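Local coordinates for ferritin like protein (Caulobacter vibrioides, PDB 3HL1) that is of unknown function but has a ferritin-like helical fold and probably binds metal, as related members of the ferritin clan do, at residues M155-M169 with L182-L196. Residues are numbered along the deposited sequence; the frame is centred on the assembly and turned at random.
Sequences MEQLRGHVRGNQKQM and LTVTESGDAGFLQAL
Phe192 packs against the last turn of helix 144-157 and the 3-10 segment that follows: its CZ lies 3.6 Å from Glu156 CG, and its CB touches Arg159 CB. With CG anti to the backbone N (chi1 160°), the ring lies against Met155 and Glu156. The methyl CE of Met155 presses closely on Ala195 CB, 3.4 Å away, while Val162 CG1 fits against Val184 CG1 and the CA of Gly191.

Charged groups border this apolar patch. Arg159 NE makes a salt bridge to Asp189 OD1 (3.0 Å) at the guanidinium edge, though its hydrogen bond is weak and bent. NH1 binds Glu156 O and pairs with Glu156 OE1.

Polar bonds link the loops. Gly188 N donates almost straight to Val162 O (2.8 Å); Gly164 N gives a more bent bond to Ser187 OG (2.9 Å). Asn165 N meets a lone pair of Val184 O, which a water connects to Arg163 O and Gln166 N. Gln168, folded back at chi2 (-65°), accepts Val184 N at OE1 (2.8 Å) from above its amide plane; NE2 binds Gln166 O and Asn63 O.

The contact thus joins the end of helix 144-157 and its following loop to the loop 182-187 and the start of helix 188-207, with Tyr68 and helix 42-67 packing alongside.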
HETATM    1  N   MSE A 155     -16.868   5.900   9.298  1.00 28.37           N
HETATM    2  CA  MSE A 155     -16.674   7.290   8.922  1.00 28.04           C
HETATM    3  C   MSE A 155     -18.000   8.066   8.911  1.00 26.30           C
HETATM    4  O   MSE A 155     -18.080   9.206   9.374  1.00 30.54           O
HETATM    5  CB  MSE A 155     -16.027   7.359   7.532  1.00 29.64           C
HETATM    6  CG  MSE A 155     -14.549   7.087   7.544  1.00 31.64           C
HETATM    7 SE   MSE A 155     -13.861   6.859   5.710  0.75 25.05          SE
HETATM    8  CE  MSE A 155     -14.216   8.621   4.983  1.00 35.08           C
ATOM      9  N   GLU A 156     -19.036   7.447   8.389  1.00 29.26           N
ATOM     10  CA  GLU A 156     -20.334   8.084   8.375  1.00 33.01           C
ATOM     11  C   GLU A 156     -20.911   8.269   9.755  1.00 31.23           C
ATOM     12  O   GLU A 156     -21.422   9.329  10.093  1.00 33.44           O
ATOM     13  CB  GLU A 156     -21.313   7.262   7.556  1.00 32.44           C
ATOM     14  CG  GLU A 156     -22.481   8.086   7.070  1.00 41.84           C
ATOM     15  CD  GLU A 156     -23.768   7.555   7.503  1.00 59.06           C
ATOM     16  OE1 GLU A 156     -23.978   7.528   8.736  1.00 67.51           O
ATOM     17  OE2 GLU A 156     -24.577   7.189   6.614  1.00 69.15           O
ATOM     18  N   GLN A 157     -20.868   7.222  10.561  1.00 32.85           N
ATOM     19  CA  GLN A 157     -21.426   7.272  11.895  1.00 33.23           C
ATOM     20  C   GLN A 157     -20.724   8.264  12.762  1.00 33.48           C
ATOM     21  O   GLN A 157     -21.366   8.902  13.612  1.00 31.48           O
ATOM     22  CB  GLN A 157     -21.334   5.914  12.581  1.00 33.46           C
ATOM     23  CG  GLN A 157     -22.217   4.835  11.926  1.00 38.74           C
ATOM     24  CD  GLN A 157     -22.135   3.489  12.617  1.00 37.73           C
ATOM     25  OE1 GLN A 157     -21.644   3.383  13.734  1.00 48.24           O
ATOM     26  NE2 GLN A 157     -22.640   2.457  11.966  1.00 40.38           N
ATOM     27  N   LEU A 158     -19.404   8.398  12.561  1.00 29.84           N
ATOM     28  CA  LEU A 158     -18.591   9.271  13.381  1.00 28.30           C
ATOM     29  C   LEU A 158     -18.193  10.604  12.715  1.00 29.00           C
ATOM     30  O   LEU A 158     -17.254  11.264  13.154  1.00 28.15           O
ATOM     31  CB  LEU A 158     -17.345   8.482  13.840  1.00 30.27           C
ATOM     32  CG  LEU A 158     -17.650   7.293  14.774  1.00 32.33           C
ATOM     33  CD1 LEU A 158     -16.560   6.269  14.796  1.00 28.95           C
ATOM     34  CD2 LEU A 158     -18.004   7.705  16.207  1.00 30.33           C
ATOM     35  N   ARG A 159     -18.929  11.007  11.685  1.00 29.35           N
ATOM     36  CA  ARG A 159     -18.676  12.256  10.962  1.00 29.62           C
ATOM     37  C   ARG A 159     -18.727  13.558  11.794  1.00 33.36           C
ATOM     38  O   ARG A 159     -18.136  14.564  11.406  1.00 31.51           O
ATOM     39  CB  ARG A 159     -19.621  12.382   9.798  1.00 33.62           C
ATOM     40  CG  ARG A 159     -21.111  12.543  10.201  1.00 30.21           C
ATOM     41  CD  ARG A 159     -21.964  12.326   8.958  1.00 35.81           C
ATOM     42  NE  ARG A 159     -23.365  12.584   9.219  1.00 36.10           N
ATOM     43  CZ  ARG A 159     -24.238  11.710   9.712  1.00 42.34           C
ATOM     44  NH1 ARG A 159     -23.914  10.468  10.016  1.00 42.90           N
ATOM     45  NH2 ARG A 159     -25.487  12.098   9.901  1.00 51.29           N
ATOM     46  N   GLY A 160     -19.365  13.517  12.961  1.00 33.33           N
ATOM     47  CA  GLY A 160     -19.304  14.628  13.882  1.00 31.18           C
ATOM     48  C   GLY A 160     -17.934  15.005  14.351  1.00 33.74           C
ATOM     49  O   GLY A 160     -17.719  16.133  14.779  1.00 32.72           O
ATOM     50  N   HIS A 161     -16.986  14.067  14.274  1.00 31.24           N
ATOM     51  CA  HIS A 161     -15.614  14.308  14.644  1.00 31.25           C
ATOM     52  C   HIS A 161     -14.783  14.966  13.559  1.00 29.03           C
ATOM     53  O   HIS A 161     -13.632  15.338  13.826  1.00 29.54           O
ATOM     54  CB  HIS A 161     -14.958  12.991  15.035  1.00 30.06           C
ATOM     55  CG  HIS A 161     -15.401  12.485  16.358  1.00 33.32           C
ATOM     56  ND1 HIS A 161     -16.385  11.530  16.484  1.00 32.61           N
ATOM     57  CD2 HIS A 161     -15.017  12.813  17.621  1.00 30.29           C
ATOM     58  CE1 HIS A 161     -16.575  11.275  17.769  1.00 32.28           C
ATOM     59  NE2 HIS A 161     -15.778  12.054  18.480  1.00 37.67           N
ATOM     60  N   VAL A 162     -15.313  15.068  12.340  1.00 27.82           N
ATOM     61  CA  VAL A 162     -14.535  15.652  11.244  1.00 28.43           C
ATOM     62  C   VAL A 162     -14.300  17.135  11.440  1.00 28.51           C
ATOM     63  O   VAL A 162     -15.235  17.903  11.652  1.00 27.90           O
ATOM     64  CB  VAL A 162     -15.144  15.403   9.901  1.00 28.92           C
ATOM     65  CG1 VAL A 162     -14.280  16.139   8.837  1.00 26.90           C
ATOM     66  CG2 VAL A 162     -15.272  13.870   9.658  1.00 26.46           C
ATOM     67  N   ARG A 163     -13.037  17.509  11.404  1.00 28.49           N
ATOM     68  CA  ARG A 163     -12.592  18.903  11.454  1.00 31.29           C
ATOM     69  C   ARG A 163     -11.783  19.219  10.199  1.00 29.83           C
ATOM     70  O   ARG A 163     -10.895  18.445   9.787  1.00 30.81           O
ATOM     71  CB  ARG A 163     -11.754  19.138  12.707  1.00 28.59           C
ATOM     72  CG  ARG A 163     -12.576  19.205  13.967  1.00 39.63           C
ATOM     73  CD  ARG A 163     -11.682  19.206  15.176  1.00 39.38           C
ATOM     74  NE  ARG A 163     -12.323  19.525  16.454  1.00 39.91           N
ATOM     75  CZ  ARG A 163     -12.873  18.644  17.301  1.00 47.41           C
ATOM     76  NH1 ARG A 163     -12.990  17.346  16.999  1.00 51.16           N
ATOM     77  NH2 ARG A 163     -13.375  19.083  18.444  1.00 47.90           N
ATOM     78  N   GLY A 164     -12.072  20.366   9.576  1.00 30.20           N
ATOM     79  CA  GLY A 164     -11.386  20.740   8.345  1.00 29.36           C
ATOM     80  C   GLY A 164     -10.003  21.269   8.553  1.00 32.53           C
ATOM     81  O   GLY A 164      -9.695  21.827   9.608  1.00 31.57           O
ATOM     82  N   ASN A 165      -9.146  21.067   7.557  1.00 31.84           N
ATOM     83  CA  ASN A 165      -7.771  21.605   7.577  1.00 33.66           C
ATOM     84  C   ASN A 165      -6.917  21.126   8.731  1.00 33.08           C
ATOM     85  O   ASN A 165      -6.038  21.827   9.209  1.00 34.37           O
ATOM     86  CB  ASN A 165      -7.816  23.143   7.531  1.00 32.86           C
ATOM     87  CG  ASN A 165      -8.434  23.642   6.258  1.00 33.07           C
ATOM     88  OD1 ASN A 165      -8.087  23.169   5.175  1.00 35.56           O
ATOM     89  ND2 ASN A 165      -9.373  24.566   6.373  1.00 35.08           N
ATOM     90  N   GLN A 166      -7.162  19.887   9.146  1.00 31.26           N
ATOM     91  CA  GLN A 166      -6.552  19.354  10.337  1.00 30.67           C
ATOM     92  C   GLN A 166      -5.447  18.412   9.982  1.00 28.54           C
ATOM     93  O   GLN A 166      -5.716  17.264   9.611  1.00 27.43           O
ATOM     94  CB  GLN A 166      -7.611  18.628  11.186  1.00 31.50           C
ATOM     95  CG  GLN A 166      -7.066  18.218  12.568  1.00 30.43           C
ATOM     96  CD  GLN A 166      -8.170  17.901  13.537  1.00 37.05           C
ATOM     97  OE1 GLN A 166      -8.441  18.688  14.445  1.00 28.58           O
ATOM     98  NE2 GLN A 166      -8.837  16.744  13.341  1.00 27.98           N
ATOM     99  N   LYS A 167      -4.203  18.889  10.100  1.00 27.25           N
ATOM    100  CA  LYS A 167      -3.010  18.109   9.835  1.00 29.54           C
ATOM    101  C   LYS A 167      -3.084  17.393   8.482  1.00 31.76           C
ATOM    102  O   LYS A 167      -2.821  16.198   8.355  1.00 31.23           O
ATOM    103  CB  LYS A 167      -2.756  17.179  11.007  1.00 27.37           C
ATOM    104  CG  LYS A 167      -2.640  17.886  12.353  1.00 31.92           C
ATOM    105  CD  LYS A 167      -2.266  16.903  13.452  1.00 30.87           C
ATOM    106  CE  LYS A 167      -1.934  17.558  14.728  1.00 36.87           C
ATOM    107  NZ  LYS A 167      -3.123  18.159  15.280  1.00 49.21           N
ATOM    108  N   GLN A 168      -3.445  18.178   7.456  1.00 31.60           N
ATOM    109  CA  GLN A 168      -3.582  17.663   6.102  1.00 32.06           C
ATOM    110  C   GLN A 168      -2.258  17.798   5.354  1.00 34.76           C
ATOM    111  O   GLN A 168      -1.510  18.743   5.570  1.00 34.18           O
ATOM    112  CB  GLN A 168      -4.665  18.406   5.336  1.00 32.02           C
ATOM    113  CG  GLN A 168      -6.021  18.297   5.914  1.00 31.83           C
ATOM    114  CD  GLN A 168      -6.541  16.905   5.865  1.00 30.29           C
ATOM    115  OE1 GLN A 168      -6.941  16.417   4.817  1.00 28.86           O
ATOM    116  NE2 GLN A 168      -6.563  16.251   7.007  1.00 29.40           N
HETATM  117  N   MSE A 169      -2.031  16.875   4.450  1.00 34.22           N
HETATM  118  CA  MSE A 169      -0.810  16.774   3.659  1.00 42.85           C
HETATM  119  C   MSE A 169      -1.162  16.768   2.184  1.00 43.42           C
HETATM  120  O   MSE A 169      -2.203  16.263   1.781  1.00 42.21           O
HETATM  121  CB  MSE A 169      -0.125  15.483   4.056  1.00 40.76           C
HETATM  122  CG  MSE A 169       1.112  15.124   3.382  1.00 46.59           C
HETATM  123 SE   MSE A 169       1.640  13.509   4.308  0.75 49.61          SE
HETATM  124  CE  MSE A 169       2.712  12.797   2.915  1.00 49.85           C
ATOM    125  N   LEU A 182      -6.174  17.140  -2.399  1.00 41.82           N
ATOM    126  CA  LEU A 182      -6.915  15.958  -2.065  1.00 36.13           C
ATOM    127  C   LEU A 182      -6.838  15.848  -0.536  1.00 34.30           C
ATOM    128  O   LEU A 182      -6.153  14.986   0.056  1.00 33.99           O
ATOM    129  CB  LEU A 182      -6.364  14.783  -2.822  1.00 36.93           C
ATOM    130  CG  LEU A 182      -6.626  14.733  -4.333  1.00 40.55           C
ATOM    131  CD1 LEU A 182      -5.994  13.485  -4.870  1.00 31.40           C
ATOM    132  CD2 LEU A 182      -8.112  14.755  -4.689  1.00 35.11           C
ATOM    133  N   THR A 183      -7.515  16.809   0.066  1.00 33.18           N
ATOM    134  CA  THR A 183      -7.513  17.021   1.492  1.00 34.95           C
ATOM    135  C   THR A 183      -8.922  17.298   1.971  1.00 35.95           C
ATOM    136  O   THR A 183      -9.826  17.632   1.201  1.00 35.24           O
ATOM    137  CB  THR A 183      -6.656  18.242   1.877  1.00 36.09           C
ATOM    138  OG1 THR A 183      -7.242  19.396   1.305  1.00 36.35           O
ATOM    139  CG2 THR A 183      -5.250  18.129   1.368  1.00 35.61           C
ATOM    140  N   VAL A 184      -9.096  17.212   3.276  1.00 33.29           N
ATOM    141  CA  VAL A 184     -10.348  17.529   3.906  1.00 33.13           C
ATOM    142  C   VAL A 184     -10.233  18.932   4.482  1.00 33.01           C
ATOM    143  O   VAL A 184      -9.526  19.179   5.475  1.00 28.47           O
ATOM    144  CB  VAL A 184     -10.705  16.464   4.959  1.00 31.53           C
ATOM    145  CG1 VAL A 184     -12.006  16.830   5.674  1.00 34.10           C
ATOM    146  CG2 VAL A 184     -10.796  15.052   4.263  1.00 27.39           C
ATOM    147  N   THR A 185     -10.931  19.861   3.830  1.00 35.26           N
ATOM    148  CA  THR A 185     -10.869  21.275   4.190  1.00 33.62           C
ATOM    149  C   THR A 185     -12.087  21.736   4.979  1.00 33.06           C
ATOM    150  O   THR A 185     -12.067  22.806   5.549  1.00 35.29           O
ATOM    151  CB  THR A 185     -10.784  22.162   2.942  1.00 33.57           C
ATOM    152  OG1 THR A 185     -11.936  21.923   2.124  1.00 30.24           O
ATOM    153  CG2 THR A 185      -9.529  21.851   2.154  1.00 34.18           C
ATOM    154  N   GLU A 186     -13.161  20.949   4.990  1.00 33.54           N
ATOM    155  CA  GLU A 186     -14.391  21.310   5.694  1.00 31.79           C
ATOM    156  C   GLU A 186     -14.671  20.392   6.890  1.00 36.01           C
ATOM    157  O   GLU A 186     -14.204  19.259   6.952  1.00 31.17           O
ATOM    158  CB  GLU A 186     -15.601  21.210   4.773  1.00 33.77           C
ATOM    159  CG  GLU A 186     -15.498  21.924   3.458  1.00 40.72           C
ATOM    160  CD  GLU A 186     -15.469  23.418   3.615  1.00 56.22           C
ATOM    161  OE1 GLU A 186     -16.239  23.917   4.463  1.00 59.44           O
ATOM    162  OE2 GLU A 186     -14.691  24.091   2.887  1.00 67.21           O
ATOM    163  N   SER A 187     -15.471  20.895   7.831  1.00 32.48           N
ATOM    164  CA  SER A 187     -15.796  20.154   9.024  1.00 34.00           C
ATOM    165  C   SER A 187     -17.118  19.436   8.905  1.00 34.71           C
ATOM    166  O   SER A 187     -17.902  19.657   7.967  1.00 33.57           O
ATOM    167  CB  SER A 187     -15.823  21.050  10.228  1.00 35.03           C
ATOM    168  OG  SER A 187     -14.560  21.682  10.418  1.00 29.47           O
ATOM    169  N   GLY A 188     -17.354  18.552   9.870  1.00 33.47           N
ATOM    170  CA  GLY A 188     -18.622  17.873  10.009  1.00 33.89           C
ATOM    171  C   GLY A 188     -19.027  17.170   8.743  1.00 34.12           C
ATOM    172  O   GLY A 188     -18.183  16.578   8.108  1.00 34.29           O
ATOM    173  N   ASP A 189     -20.300  17.268   8.362  1.00 35.90           N
ATOM    174  CA  ASP A 189     -20.857  16.509   7.201  1.00 35.63           C
ATOM    175  C   ASP A 189     -20.174  16.808   5.888  1.00 36.00           C
ATOM    176  O   ASP A 189     -19.951  15.879   5.105  1.00 33.01           O
ATOM    177  CB  ASP A 189     -22.367  16.778   6.995  1.00 39.04           C
ATOM    178  CG  ASP A 189     -23.255  16.116   8.044  1.00 46.43           C
ATOM    179  OD1 ASP A 189     -22.742  15.513   9.002  1.00 39.37           O
ATOM    180  OD2 ASP A 189     -24.496  16.217   7.913  1.00 51.61           O
ATOM    181  N   ALA A 190     -19.898  18.091   5.620  1.00 34.76           N
ATOM    182  CA  ALA A 190     -19.175  18.508   4.401  1.00 34.94           C
ATOM    183  C   ALA A 190     -17.790  17.847   4.305  1.00 33.18           C
ATOM    184  O   ALA A 190     -17.400  17.377   3.235  1.00 31.12           O
ATOM    185  CB  ALA A 190     -19.032  20.027   4.351  1.00 32.07           C
ATOM    186  N   GLY A 191     -17.028  17.825   5.420  1.00 32.96           N
ATOM    187  CA  GLY A 191     -15.706  17.188   5.407  1.00 28.32           C
ATOM    188  C   GLY A 191     -15.822  15.693   5.279  1.00 28.82           C
ATOM    189  O   GLY A 191     -14.981  15.031   4.677  1.00 30.45           O
ATOM    190  N   PHE A 192     -16.876  15.132   5.859  1.00 31.02           N
ATOM    191  CA  PHE A 192     -17.135  13.717   5.682  1.00 30.94           C
ATOM    192  C   PHE A 192     -17.352  13.397   4.193  1.00 32.94           C
ATOM    193  O   PHE A 192     -16.815  12.422   3.679  1.00 32.26           O
ATOM    194  CB  PHE A 192     -18.332  13.233   6.505  1.00 31.14           C
ATOM    195  CG  PHE A 192     -18.919  11.949   5.994  1.00 33.26           C
ATOM    196  CD1 PHE A 192     -18.209  10.760   6.060  1.00 30.05           C
ATOM    197  CD2 PHE A 192     -20.164  11.928   5.408  1.00 37.26           C
ATOM    198  CE1 PHE A 192     -18.746   9.582   5.580  1.00 36.64           C
ATOM    199  CE2 PHE A 192     -20.692  10.755   4.911  1.00 35.40           C
ATOM    200  CZ  PHE A 192     -20.001   9.587   5.016  1.00 36.80           C
ATOM    201  N   LEU A 193     -18.152  14.221   3.501  1.00 34.85           N
ATOM    202  CA  LEU A 193     -18.356  14.038   2.054  1.00 32.02           C
ATOM    203  C   LEU A 193     -17.032  14.150   1.234  1.00 30.33           C
ATOM    204  O   LEU A 193     -16.817  13.371   0.290  1.00 30.32           O
ATOM    205  CB  LEU A 193     -19.438  14.995   1.532  1.00 32.45           C
ATOM    206  CG  LEU A 193     -20.847  14.732   2.087  1.00 31.22           C
ATOM    207  CD1 LEU A 193     -21.876  15.777   1.701  1.00 32.95           C
ATOM    208  CD2 LEU A 193     -21.259  13.310   1.665  1.00 35.32           C
ATOM    209  N   GLN A 194     -16.155  15.076   1.599  1.00 29.06           N
ATOM    210  CA  GLN A 194     -14.816  15.159   0.985  1.00 29.35           C
ATOM    211  C   GLN A 194     -14.004  13.897   1.248  1.00 29.43           C
ATOM    212  O   GLN A 194     -13.324  13.382   0.361  1.00 30.82           O
ATOM    213  CB  GLN A 194     -14.035  16.338   1.529  1.00 28.47           C
ATOM    214  CG  GLN A 194     -14.646  17.672   1.229  1.00 33.96           C
ATOM    215  CD  GLN A 194     -13.862  18.800   1.775  1.00 36.26           C
ATOM    216  OE1 GLN A 194     -13.463  18.773   2.926  1.00 33.29           O
ATOM    217  NE2 GLN A 194     -13.632  19.823   0.960  1.00 40.55           N
ATOM    218  N   ALA A 195     -14.044  13.422   2.495  1.00 34.01           N
ATOM    219  CA  ALA A 195     -13.324  12.189   2.911  1.00 30.49           C
ATOM    220  C   ALA A 195     -13.779  11.007   2.079  1.00 29.89           C
ATOM    221  O   ALA A 195     -12.976  10.174   1.679  1.00 29.53           O
ATOM    222  CB  ALA A 195     -13.552  11.912   4.425  1.00 28.66           C
ATOM    223  N   LEU A 196     -15.077  10.924   1.816  1.00 33.42           N
ATOM    224  CA  LEU A 196     -15.640   9.845   0.994  1.00 35.59           C
ATOM    225  C   LEU A 196     -15.084   9.878  -0.423  1.00 35.23           C
ATOM    226  O   LEU A 196     -14.836   8.845  -1.035  1.00 34.14           O
ATOM    227  CB  LEU A 196     -17.174   9.927   0.909  1.00 38.39           C
ATOM    228  CG  LEU A 196     -18.035   9.327   2.019  1.00 46.84           C
ATOM    229  CD1 LEU A 196     -19.532   9.468   1.607  1.00 41.62           C
ATOM    230  CD2 LEU A 196     -17.676   7.869   2.341  1.00 37.64           C
TER
HETATM  231  O   HOH W   1     -26.271  15.052   9.260  1.00 54.65           O
HETATM  232  O   HOH W   2      -9.053  17.983   7.919  1.00 26.70           O